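Local coordinates for diol-dehydratase (Roseburia inulinivorans, PDB 5I2A), which probably acts as a B12-independent glycyl radical lyase that dehydrates 1,2-propanediol, at residues A[322-327]-A[376-381]; A[13-18]-A[316-321]. All coordinates share one frame; numbering follows the deposited sequence. Where two conformers were deposited one is given.

Contact 1 (A[322-327]-A[376-381])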
ATOM      1  N   LYS A 322      26.937 -22.714 -16.042  1.00 15.40           N
ATOM      2  CA  LYS A 322      25.684 -22.559 -15.322  1.00 14.58           C
ATOM      3  C   LYS A 322      24.987 -21.232 -15.636  1.00 13.68           C
ATOM      4  O   LYS A 322      23.778 -21.197 -15.794  1.00 13.72           O
ATOM      5  CB  LYS A 322      25.920 -22.701 -13.813  1.00 15.66           C
ATOM      6  CG  LYS A 322      26.126 -24.154 -13.353  1.00 17.50           C
ATOM      7  CD  LYS A 322      24.822 -24.806 -12.848  1.00 17.13           C
ATOM      8  CE  LYS A 322      23.796 -24.994 -13.956  1.00 16.04           C
ATOM      9  NZ  LYS A 322      22.636 -25.844 -13.578  1.00 17.12           N
ATOM     10  N   LEU A 323      25.756 -20.153 -15.752  1.00 15.11           N
ATOM     11  CA  LEU A 323      25.194 -18.849 -16.088  1.00 12.46           C
ATOM     12  C   LEU A 323      24.430 -18.871 -17.416  1.00 14.26           C
ATOM     13  O   LEU A 323      23.540 -18.058 -17.616  1.00 13.31           O
ATOM     14  CB  LEU A 323      26.293 -17.785 -16.126  1.00 13.16           C
ATOM     15  CG  LEU A 323      26.773 -17.315 -14.743  1.00 13.58           C
ATOM     16  CD1 LEU A 323      28.161 -16.666 -14.820  1.00 12.25           C
ATOM     17  CD2 LEU A 323      25.769 -16.329 -14.136  1.00 12.85           C
ATOM     18  N   ASN A 324      24.772 -19.797 -18.313  1.00 11.85           N
ATOM     19  CA  ASN A 324      24.021 -19.976 -19.554  1.00 11.92           C
ATOM     20  C   ASN A 324      22.864 -20.963 -19.449  1.00 15.85           C
ATOM     21  O   ASN A 324      22.077 -21.101 -20.385  1.00 15.26           O
ATOM     22  CB  ASN A 324      24.957 -20.419 -20.682  1.00 13.74           C
ATOM     23  CG  ASN A 324      25.946 -19.351 -21.046  1.00 12.70           C
ATOM     24  OD1 ASN A 324      25.687 -18.525 -21.917  1.00 13.06           O
ATOM     25  ND2 ASN A 324      27.082 -19.341 -20.357  1.00 11.81           N
ATOM     26  N   ASP A 325      22.746 -21.642 -18.315  1.00 15.03           N
ATOM     27  CA  ASP A 325      21.637 -22.586 -18.126  1.00 15.55           C
ATOM     28  C   ASP A 325      20.318 -21.854 -17.829  1.00 17.98           C
ATOM     29  O   ASP A 325      19.236 -22.341 -18.149  1.00 14.27           O
ATOM     30  CB  ASP A 325      21.957 -23.566 -16.993  1.00 12.67           C
ATOM     31  CG  ASP A 325      21.032 -24.782 -16.978  1.00 17.20           C
ATOM     32  OD1 ASP A 325      20.402 -25.094 -18.008  1.00 16.92           O
ATOM     33  OD2 ASP A 325      20.953 -25.429 -15.922  1.00 17.71           O
ATOM     34  N   LEU A 326      20.414 -20.682 -17.210  1.00 15.48           N
ATOM     35  CA  LEU A 326      19.219 -19.901 -16.878  1.00 14.32           C
ATOM     36  C   LEU A 326      18.698 -19.183 -18.124  1.00 13.45           C
ATOM     37  O   LEU A 326      19.474 -18.842 -19.025  1.00 15.16           O
ATOM     38  CB  LEU A 326      19.531 -18.909 -15.748  1.00 12.57           C
ATOM     39  CG  LEU A 326      20.041 -19.530 -14.440  1.00 12.83           C
ATOM     40  CD1 LEU A 326      20.301 -18.457 -13.399  1.00 12.19           C
ATOM     41  CD2 LEU A 326      19.055 -20.572 -13.916  1.00 13.64           C
ATOM     42  N   ASN A 327      17.383 -18.994 -18.206  1.00 12.73           N
ATOM     43  CA  ASN A 327      16.772 -18.373 -19.380  1.00 11.74           C
ATOM     44  C   ASN A 327      15.460 -17.681 -18.982  1.00 14.03           C
ATOM     45  O   ASN A 327      15.026 -17.762 -17.833  1.00 13.15           O
ATOM     46  CB  ASN A 327      16.536 -19.431 -20.485  1.00 11.22           C
ATOM     47  CG  ASN A 327      16.484 -18.838 -21.911  1.00 11.18           C
ATOM     48  OD1 ASN A 327      16.341 -17.630 -22.115  1.00 12.53           O
ATOM     49  ND2 ASN A 327      16.588 -19.720 -22.907  1.00 14.99           N
ATOM     50  N   LEU A 376      30.669 -19.195 -24.417  1.00 14.42           N
ATOM     51  CA  LEU A 376      29.221 -19.025 -24.536  1.00 11.10           C
ATOM     52  C   LEU A 376      28.878 -17.536 -24.363  1.00 16.35           C
ATOM     53  O   LEU A 376      29.743 -16.758 -23.979  1.00 15.19           O
ATOM     54  CB  LEU A 376      28.507 -19.883 -23.490  1.00 11.91           C
ATOM     55  CG  LEU A 376      28.461 -21.371 -23.841  1.00 15.08           C
ATOM     56  CD1 LEU A 376      27.681 -22.130 -22.765  1.00 13.40           C
ATOM     57  CD2 LEU A 376      27.856 -21.581 -25.241  1.00 14.13           C
ATOM     58  N   PRO A 377      27.627 -17.131 -24.652  1.00 13.75           N
ATOM     59  CA  PRO A 377      27.298 -15.705 -24.529  1.00 14.46           C
ATOM     60  C   PRO A 377      27.445 -15.123 -23.117  1.00 14.20           C
ATOM     61  O   PRO A 377      27.864 -13.988 -22.982  1.00 14.66           O
ATOM     62  CB  PRO A 377      25.833 -15.657 -24.960  1.00 14.38           C
ATOM     63  CG  PRO A 377      25.712 -16.787 -25.932  1.00 13.37           C
ATOM     64  CD  PRO A 377      26.555 -17.875 -25.336  1.00 13.70           C
ATOM     65  N   MET A 378      27.091 -15.890 -22.094  1.00 14.31           N
ATOM     66  CA  MET A 378      27.087 -15.382 -20.730  1.00 12.17           C
ATOM     67  C   MET A 378      28.261 -15.969 -19.952  1.00 17.53           C
ATOM     68  O   MET A 378      28.732 -17.047 -20.290  1.00 16.30           O
ATOM     69  CB  MET A 378      25.749 -15.715 -20.049  1.00 11.67           C
ATOM     70  CG  MET A 378      24.524 -15.276 -20.882  1.00 14.58           C
ATOM     71  SD  MET A 378      23.029 -14.929 -19.912  1.00 14.64           S
ATOM     72  CE  MET A 378      22.022 -16.377 -20.233  1.00 11.69           C
ATOM     73  N   PRO A 379      28.743 -15.270 -18.909  1.00 16.13           N
ATOM     74  CA  PRO A 379      28.317 -13.944 -18.444  1.00 12.09           C
ATOM     75  C   PRO A 379      28.751 -12.842 -19.404  1.00 13.13           C
ATOM     76  O   PRO A 379      29.584 -13.088 -20.289  1.00 13.70           O
ATOM     77  CB  PRO A 379      29.024 -13.797 -17.093  1.00 14.53           C
ATOM     78  CG  PRO A 379      30.282 -14.659 -17.250  1.00 16.66           C
ATOM     79  CD  PRO A 379      29.827 -15.832 -18.082  1.00 13.38           C
ATOM     80  N   SER A 380      28.175 -11.654 -19.242  1.00 11.50           N
ATOM     81  CA  SER A 380      28.599 -10.492 -19.992  1.00 12.54           C
ATOM     82  C   SER A 380      29.855  -9.942 -19.306  1.00 14.75           C
ATOM     83  O   SER A 380      29.796  -9.023 -18.468  1.00 12.85           O
ATOM     84  CB  SER A 380      27.482  -9.435 -20.077  1.00 12.72           C
ATOM     85  OG  SER A 380      26.319  -9.938 -20.730  1.00 13.93           O
ATOM     86  N   LEU A 381      30.990 -10.532 -19.665  1.00 12.78           N
ATOM     87  CA  LEU A 381      32.271 -10.185 -19.073  1.00 13.56           C
ATOM     88  C   LEU A 381      32.672  -8.743 -19.368  1.00 15.61           C
ATOM     89  O   LEU A 381      32.585  -8.261 -20.495  1.00 12.77           O
ATOM     90  CB  LEU A 381      33.365 -11.133 -19.566  1.00 12.64           C
ATOM     91  CG  LEU A 381      34.715 -10.963 -18.885  1.00 13.61           C
ATOM     92  CD1 LEU A 381      34.618 -11.393 -17.435  1.00 13.19           C
ATOM     93  CD2 LEU A 381      35.786 -11.774 -19.621  1.00 14.05           C
TER
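The carboxamide of N324 reads the backbone of M378 twice, as donor and as acceptor. N324 OD1 accepts from M378 N at 3.0 Å. N324 ND2 in turn donates to M378 O at 2.8 Å. The second bond reaches the carbonyl from above its plane, 48° out, and the same ND2 is also hydrogen-bonded to W320 O in the preceding helical turn. With CG anti to its own carbonyl carbon (chi1 -66°), the N324 amide is directed at the loop and satisfies two buried backbone atoms. An alanine here would probably leave M378 N and M378 O without these mates and the loop less firmly tied to the helix end. Such side-chain pairing to both polar atoms of one residue joins the C-terminal end of helix 309-323 to the loop that leads into strand 380-385 of the mixed sheet. Van der Waals packing surrounds the bonds: L376 CB (3.5 Å from N324 ND2) and CD1 lie against the carboxamide. L323 CD1 and P379 CD form an apolar pair at 3.8 Å, the peptide before P379 being cis. The bent M378 side chain makes a methyl-to-carbonyl contact, CE 3.5 Å from L323 O, which Q345 hydrogen-bonds.

Contact 2 (A[13-18]-A[316-321]); sequences DRIKRL and IDCIWV
I15 reaches across to D317 with its far end, CD1 standing 3.6 Å from D317 CB, the two side chains crossing at about a right angle. CG1 of I15 takes the position anti to its carbonyl carbon (chi1 -56°), and CD1 extends from it to the aspartate's methylene. The carboxylate beyond that methylene has its polar partners elsewhere: OD2 is hydrogen-bonded to H373 and OD1 to Q313, so D317 offers this interface chiefly its carbon. The next bump is sulfur. C318 SG projects between R14 and L18, with L18 CD1 at 3.8 Å and the aliphatic CD of R14 at 4.1 Å, and I15 CD1 lies a little farther off. The segments 14-18 and 316-321 run nearly parallel, 8° apart in direction with axes 10.2 Å from each other, so that residues a turn apart on one helix meet residues a turn apart on the other. Both helices belong to the pyruvate formate lyase-like part of the chain, its first helix lying along one from nearly 300 residues later. One turn on, V321 presents both its methyls: CG1 meets L18 CB at 4.0 Å, and CG2 faces I15 CG2 at 4.4 Å. V321 therefore fits between I15 and L18, much as C318 fits between R14 and L18. V19 and L22 of the same N-terminal helix also touch V321. R14 NH2 pairs with E243, while R14 NE makes a salt bridge to E314, a turn before C318 on the facing helix, so a charge pair joins the two helices just beyond the sulfur.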
ATOM      1  N   ASP A  13      38.268 -31.464 -19.701  0.61 23.84           N
ATOM      2  CA  ASP A  13      37.485 -32.061 -20.779  0.61 22.02           C
ATOM      3  C   ASP A  13      35.999 -32.106 -20.421  0.61 21.52           C
ATOM      4  O   ASP A  13      35.149 -32.312 -21.287  0.61 20.07           O
ATOM      5  CB  ASP A  13      38.000 -33.475 -21.117  0.61 26.23           C
ATOM      6  CG  ASP A  13      37.816 -34.471 -19.974  0.61 26.07           C
ATOM      7  OD1 ASP A  13      38.009 -34.099 -18.797  0.61 28.46           O
ATOM      8  OD2 ASP A  13      37.476 -35.638 -20.260  0.61 33.39           O
ATOM      9  N   ARG A  14      35.696 -31.907 -19.143  1.00 20.75           N
ATOM     10  CA  ARG A  14      34.308 -31.831 -18.674  1.00 21.77           C
ATOM     11  C   ARG A  14      33.533 -30.690 -19.346  1.00 18.21           C
ATOM     12  O   ARG A  14      32.363 -30.833 -19.676  1.00 19.26           O
ATOM     13  CB  ARG A  14      34.281 -31.638 -17.150  1.00 21.45           C
ATOM     14  CG  ARG A  14      32.891 -31.631 -16.511  1.00 20.42           C
ATOM     15  CD  ARG A  14      32.955 -31.068 -15.092  1.00 16.41           C
ATOM     16  NE  ARG A  14      34.084 -31.607 -14.335  1.00 22.77           N
ATOM     17  CZ  ARG A  14      34.013 -32.655 -13.520  1.00 22.08           C
ATOM     18  NH1 ARG A  14      32.859 -33.283 -13.337  1.00 18.06           N
ATOM     19  NH2 ARG A  14      35.095 -33.075 -12.886  1.00 20.41           N
ATOM     20  N   ILE A  15      34.208 -29.564 -19.549  1.00 19.03           N
ATOM     21  CA  ILE A  15      33.537 -28.325 -19.937  1.00 20.73           C
ATOM     22  C   ILE A  15      32.752 -28.441 -21.244  1.00 20.23           C
ATOM     23  O   ILE A  15      31.584 -28.094 -21.298  1.00 21.64           O
ATOM     24  CB  ILE A  15      34.550 -27.159 -20.044  1.00 19.35           C
ATOM     25  CG1 ILE A  15      35.298 -26.998 -18.720  1.00 17.73           C
ATOM     26  CG2 ILE A  15      33.853 -25.862 -20.453  1.00 17.44           C
ATOM     27  CD1 ILE A  15      34.415 -27.046 -17.471  1.00 17.24           C
ATOM     28  N   LYS A  16      33.380 -28.951 -22.291  1.00 20.49           N
ATOM     29  CA  LYS A  16      32.689 -29.084 -23.568  1.00 17.45           C
ATOM     30  C   LYS A  16      31.469 -29.997 -23.465  1.00 18.86           C
ATOM     31  O   LYS A  16      30.453 -29.769 -24.129  1.00 19.30           O
ATOM     32  CB  LYS A  16      33.638 -29.611 -24.650  1.00 23.67           C
ATOM     33  CG  LYS A  16      32.955 -29.807 -25.997  1.00 25.58           C
ATOM     34  CD  LYS A  16      33.963 -30.118 -27.095  1.00 35.91           C
ATOM     35  CE  LYS A  16      33.347 -29.910 -28.469  1.00 37.71           C
ATOM     36  NZ  LYS A  16      32.237 -30.861 -28.722  1.00 37.36           N
ATOM     37  N   ARG A  17      31.553 -31.024 -22.629  1.00 17.35           N
ATOM     38  CA  ARG A  17      30.406 -31.911 -22.468  1.00 17.65           C
ATOM     39  C   ARG A  17      29.276 -31.201 -21.710  1.00 17.64           C
ATOM     40  O   ARG A  17      28.102 -31.379 -22.032  1.00 18.07           O
ATOM     41  CB  ARG A  17      30.814 -33.212 -21.763  1.00 19.75           C
ATOM     42  CG  ARG A  17      31.880 -34.026 -22.559  1.00 23.60           C
ATOM     43  CD  ARG A  17      32.003 -35.461 -22.044  1.00 23.28           C
ATOM     44  NE  ARG A  17      32.602 -35.513 -20.719  1.00 20.33           N
ATOM     45  CZ  ARG A  17      33.910 -35.588 -20.491  1.00 24.51           C
ATOM     46  NH1 ARG A  17      34.756 -35.634 -21.509  1.00 25.90           N
ATOM     47  NH2 ARG A  17      34.372 -35.628 -19.249  1.00 19.65           N
ATOM     48  N   LEU A  18      29.632 -30.403 -20.708  1.00 16.77           N
ATOM     49  CA  LEU A  18      28.635 -29.584 -20.013  1.00 20.93           C
ATOM     50  C   LEU A  18      27.940 -28.664 -20.998  1.00 16.86           C
ATOM     51  O   LEU A  18      26.718 -28.539 -20.984  1.00 19.56           O
ATOM     52  CB  LEU A  18      29.272 -28.755 -18.896  1.00 12.89           C
ATOM     53  CG  LEU A  18      29.828 -29.589 -17.752  1.00 15.33           C
ATOM     54  CD1 LEU A  18      30.649 -28.725 -16.804  1.00 17.59           C
ATOM     55  CD2 LEU A  18      28.694 -30.296 -17.018  1.00 15.06           C
ATOM     56  N   ILE A 316      35.351 -22.353 -11.917  1.00 19.45           N
ATOM     57  CA  ILE A 316      34.918 -21.110 -12.528  1.00 17.66           C
ATOM     58  C   ILE A 316      34.290 -21.385 -13.900  1.00 17.75           C
ATOM     59  O   ILE A 316      33.232 -20.836 -14.232  1.00 17.50           O
ATOM     60  CB  ILE A 316      36.086 -20.122 -12.653  1.00 18.90           C
ATOM     61  CG1 ILE A 316      36.567 -19.711 -11.257  1.00 17.25           C
ATOM     62  CG2 ILE A 316      35.666 -18.906 -13.449  1.00 17.28           C
ATOM     63  CD1 ILE A 316      37.838 -18.851 -11.261  1.00 17.02           C
ATOM     64  N   ASP A 317      34.928 -22.256 -14.682  1.00 15.39           N
ATOM     65  CA  ASP A 317      34.372 -22.669 -15.963  1.00 16.60           C
ATOM     66  C   ASP A 317      32.967 -23.258 -15.779  1.00 15.95           C
ATOM     67  O   ASP A 317      32.061 -23.004 -16.577  1.00 14.92           O
ATOM     68  CB  ASP A 317      35.277 -23.691 -16.662  1.00 16.97           C
ATOM     69  CG  ASP A 317      36.584 -23.086 -17.167  1.00 21.80           C
ATOM     70  OD1 ASP A 317      36.768 -21.852 -17.081  1.00 19.86           O
ATOM     71  OD2 ASP A 317      37.434 -23.855 -17.657  1.00 20.67           O
ATOM     72  N   CYS A 318      32.798 -24.053 -14.728  1.00 15.56           N
ATOM     73  CA  CYS A 318      31.497 -24.643 -14.436  1.00 18.00           C
ATOM     74  C   CYS A 318      30.441 -23.556 -14.146  1.00 16.20           C
ATOM     75  O   CYS A 318      29.298 -23.666 -14.584  1.00 17.31           O
ATOM     76  CB  CYS A 318      31.602 -25.624 -13.265  1.00 15.20           C
ATOM     77  SG  CYS A 318      32.299 -27.269 -13.716  1.00 19.86           S
ATOM     78  N   ILE A 319      30.834 -22.510 -13.423  1.00 16.47           N
ATOM     79  CA  ILE A 319      29.926 -21.398 -13.144  1.00 17.63           C
ATOM     80  C   ILE A 319      29.553 -20.663 -14.435  1.00 16.01           C
ATOM     81  O   ILE A 319      28.393 -20.324 -14.633  1.00 14.74           O
ATOM     82  CB  ILE A 319      30.531 -20.417 -12.131  1.00 15.03           C
ATOM     83  CG1 ILE A 319      30.597 -21.080 -10.759  1.00 14.49           C
ATOM     84  CG2 ILE A 319      29.717 -19.101 -12.055  1.00 12.96           C
ATOM     85  CD1 ILE A 319      31.346 -20.275  -9.749  1.00 17.21           C
ATOM     86  N   TRP A 320      30.530 -20.465 -15.320  1.00 13.93           N
ATOM     87  CA  TRP A 320      30.269 -19.845 -16.611  1.00 13.96           C
ATOM     88  C   TRP A 320      29.232 -20.669 -17.370  1.00 16.26           C
ATOM     89  O   TRP A 320      28.302 -20.112 -17.958  1.00 15.08           O
ATOM     90  CB  TRP A 320      31.557 -19.709 -17.409  1.00 12.62           C
ATOM     91  CG  TRP A 320      32.285 -18.373 -17.327  1.00 14.61           C
ATOM     92  CD1 TRP A 320      32.806 -17.659 -18.378  1.00 13.61           C
ATOM     93  CD2 TRP A 320      32.551 -17.590 -16.148  1.00 14.48           C
ATOM     94  NE1 TRP A 320      33.404 -16.512 -17.921  1.00 12.70           N
ATOM     95  CE2 TRP A 320      33.264 -16.442 -16.562  1.00 10.29           C
ATOM     96  CE3 TRP A 320      32.272 -17.754 -14.786  1.00 16.27           C
ATOM     97  CZ2 TRP A 320      33.699 -15.469 -15.664  1.00 12.37           C
ATOM     98  CZ3 TRP A 320      32.708 -16.781 -13.899  1.00 12.34           C
ATOM     99  CH2 TRP A 320      33.410 -15.657 -14.343  1.00 10.62           C
ATOM    100  N   VAL A 321      29.361 -21.993 -17.333  1.00 14.06           N
ATOM    101  CA  VAL A 321      28.363 -22.828 -18.007  1.00 15.42           C
ATOM    102  C   VAL A 321      26.982 -22.652 -17.365  1.00 15.39           C
ATOM    103  O   VAL A 321      25.989 -22.440 -18.058  1.00 15.51           O
ATOM    104  CB  VAL A 321      28.755 -24.327 -18.002  1.00 16.51           C
ATOM    105  CG1 VAL A 321      27.617 -25.178 -18.542  1.00 13.90           C
ATOM    106  CG2 VAL A 321      30.016 -24.540 -18.839  1.00 16.19           C
TER

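Both contacts draw on helix 309-323, contact 2 on its penultimate turns and contact 1 where it gives way to loop, and their centres are 11 Å apart. They touch directly, P379 CD of contact 1 lying 3.5 Å from W320 CD1 of contact 2. Both are buried, but contact 1 sits about 13 Å from the centre of the chain and contact 2 about 25 Å, where the outer helix also carries exposed K16 and R17. The chemistry differs with the elements joined: in contact 1 a helix end meets a sheet-bound loop through hydrogen bonds, whereas contact 2 has none between its two segments and packs apolar groups there, though R14 bridges to E314 on the facing helix just beyond them.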